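SAM-dependent methyltransferase (PDB 3GGD) probably transfers a methyl group from S-adenosylmethionine to a substrate, and binds the product S-adenosyl-L-homocysteine. Local coordinates at residues A[37-40]-A[41-45]. Sequence-based numbering, arbitrary orientation.
Sequences ANVE and RAVVV. With EDO (1,2-ethanediol), chain L; EDO (1,2-ethanediol), chain M.
Arg-41 folds back over the turn that precedes it and meets Asn-38 twice, through backbone and side chain. Its N donates to Asn-38 O (2.9 Å), lying above the carbonyl plane. CB then rests 3.7 Å from Asn-38 O, and CG and CD pass beside OD1 of the same residue. A bend at chi3 (-70°) turns the end of the chain so that NE points at Asn-38 OD1, 2.9 Å away and nearly in the guanidinium plane, with an N-H...O angle of 160°. Water 1 sits at the guanidinium edge, accepting from NH2 and donating to Asn-38 OD1, while Ala-37 CB lies over one face, toward its rim, 3.6 Å from NH2. NH1 reaches beyond the turn to Gln-222 and Ser-223, and Tyr-232 adds a cation-pi contact. The Asn-38 amide is fixed from its other end, ND2 donating to Glu-40 OE1 at 2.9 Å. With an alanine here instead of the arginine, Asn-38 OD1 would probably lose its charged donor and Gln-222 the guanidinium it binds. Val-39 O accepts from Ala-42 N (2.9 Å) and Val-44 N (3.0 Å), which approach from opposite faces of its carbonyl plane. Val-39 and Val-43 lie side by side, Val-39 CB to Val-43 CG1 3.9 Å, and Val-43 also packs on Phe-73 and Tyr-129. Ala-42 is the N-cap residue and touches Arg-131, which binds S-adenosyl-L-homocysteine. The arrangement is a 3-10 turn leading into the N-terminus of helix 43-50, set against the cofactor-binding side of a Rossmann-like methyltransferase fold.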
loop_
_atom_site.group_PDB
_atom_site.type_symbol
_atom_site.label_atom_id
_atom_site.label_comp_id
_atom_site.label_asym_id
_atom_site.label_seq_id
_atom_site.Cartn_x
_atom_site.Cartn_y
_atom_site.Cartn_z
ATOM N N ALA A 37 -8.282 -7.911 2.393
ATOM C CA ALA A 37 -9.714 -8.028 2.137
ATOM C C ALA A 37 -9.978 -8.627 0.748
ATOM O O ALA A 37 -9.196 -8.444 -0.159
ATOM C CB ALA A 37 -10.384 -6.613 2.214
ATOM N N ASN A 38 -11.102 -9.311 0.590
ATOM C CA ASN A 38 -11.490 -9.798 -0.716
ATOM C C ASN A 38 -11.617 -8.624 -1.705
ATOM O O ASN A 38 -11.942 -7.505 -1.307
ATOM C CB ASN A 38 -12.786 -10.594 -0.623
ATOM C CG ASN A 38 -13.895 -9.824 0.021
ATOM O OD1 ASN A 38 -13.814 -9.481 1.205
ATOM N ND2 ASN A 38 -14.958 -9.563 -0.740
ATOM N N VAL A 39 -11.300 -8.882 -2.977
ATOM C CA VAL A 39 -11.206 -7.818 -3.988
ATOM C C VAL A 39 -12.470 -6.954 -4.089
ATOM O O VAL A 39 -12.400 -5.754 -4.359
ATOM C CB VAL A 39 -10.815 -8.400 -5.383
ATOM C CG1 VAL A 39 -9.359 -8.949 -5.320
ATOM C CG2 VAL A 39 -11.876 -9.457 -5.884
ATOM N N GLU A 40 -13.618 -7.561 -3.871
ATOM C CA GLU A 40 -14.873 -6.842 -3.951
ATOM C C GLU A 40 -14.965 -5.670 -2.975
ATOM O O GLU A 40 -15.721 -4.748 -3.231
ATOM C CB GLU A 40 -16.068 -7.763 -3.779
ATOM C CG GLU A 40 -16.199 -8.839 -4.861
ATOM C CD GLU A 40 -15.407 -10.130 -4.598
ATOM O OE1 GLU A 40 -14.666 -10.180 -3.584
ATOM O OE2 GLU A 40 -15.562 -11.115 -5.402
ATOM N N ARG A 41 -14.191 -5.702 -1.885
ATOM C CA ARG A 41 -14.195 -4.621 -0.890
ATOM C C ARG A 41 -12.892 -3.804 -0.984
ATOM O O ARG A 41 -12.626 -2.970 -0.122
ATOM C CB ARG A 41 -14.222 -5.210 0.542
ATOM C CG ARG A 41 -15.397 -6.029 0.870
ATOM C CD ARG A 41 -15.514 -6.328 2.368
ATOM N NE ARG A 41 -14.522 -7.251 2.940
ATOM C CZ ARG A 41 -13.746 -7.012 4.016
ATOM N NH1 ARG A 41 -13.782 -5.847 4.706
ATOM N NH2 ARG A 41 -12.928 -7.985 4.430
ATOM N N ALA A 42 -12.038 -4.109 -1.963
ATOM C CA ALA A 42 -10.738 -3.487 -2.049
ATOM C C ALA A 42 -10.544 -2.902 -3.468
ATOM O O ALA A 42 -11.133 -1.861 -3.801
ATOM C CB ALA A 42 -9.655 -4.490 -1.664
ATOM N N VAL A 43 -9.756 -3.559 -4.311
ATOM C CA VAL A 43 -9.498 -3.024 -5.651
ATOM C C VAL A 43 -10.754 -2.804 -6.558
ATOM O O VAL A 43 -10.768 -1.919 -7.427
ATOM C CB VAL A 43 -8.400 -3.883 -6.396
ATOM C CG1 VAL A 43 -8.953 -5.296 -6.725
ATOM C CG2 VAL A 43 -7.823 -3.099 -7.640
ATOM N N VAL A 44 -11.811 -3.581 -6.345
ATOM C CA VAL A 44 -13.056 -3.374 -7.071
ATOM C C VAL A 44 -13.660 -1.998 -6.741
ATOM O O VAL A 44 -14.264 -1.313 -7.615
ATOM C CB VAL A 44 -14.073 -4.473 -6.749
ATOM C CG1 VAL A 44 -15.523 -4.053 -7.149
ATOM C CG2 VAL A 44 -13.658 -5.752 -7.401
ATOM N N VAL A 45 -13.497 -1.591 -5.484
ATOM C CA VAL A 45 -13.936 -0.247 -5.041
ATOM C C VAL A 45 -13.003 0.843 -5.594
ATOM O O VAL A 45 -13.446 1.901 -6.048
ATOM C CB VAL A 45 -13.991 -0.175 -3.489
ATOM C CG1 VAL A 45 -14.161 1.292 -2.998
ATOM C CG2 VAL A 45 -15.114 -1.099 -2.976
HETATM C C1 EDO L . -10.495 -0.207 0.580
HETATM O O1 EDO L . -10.392 -1.571 1.028
HETATM C C2 EDO L . -10.189 -0.053 -0.938
HETATM O O2 EDO L . -8.965 -0.719 -1.377
HETATM C C1 EDO M . -17.486 -0.958 -8.301
HETATM O O1 EDO M . -16.775 -0.114 -7.379
HETATM C C2 EDO M . -18.887 -0.401 -8.561
HETATM O O2 EDO M . -18.873 0.749 -9.405
HETATM O O HOH W 1 -12.400 -10.615 3.488
#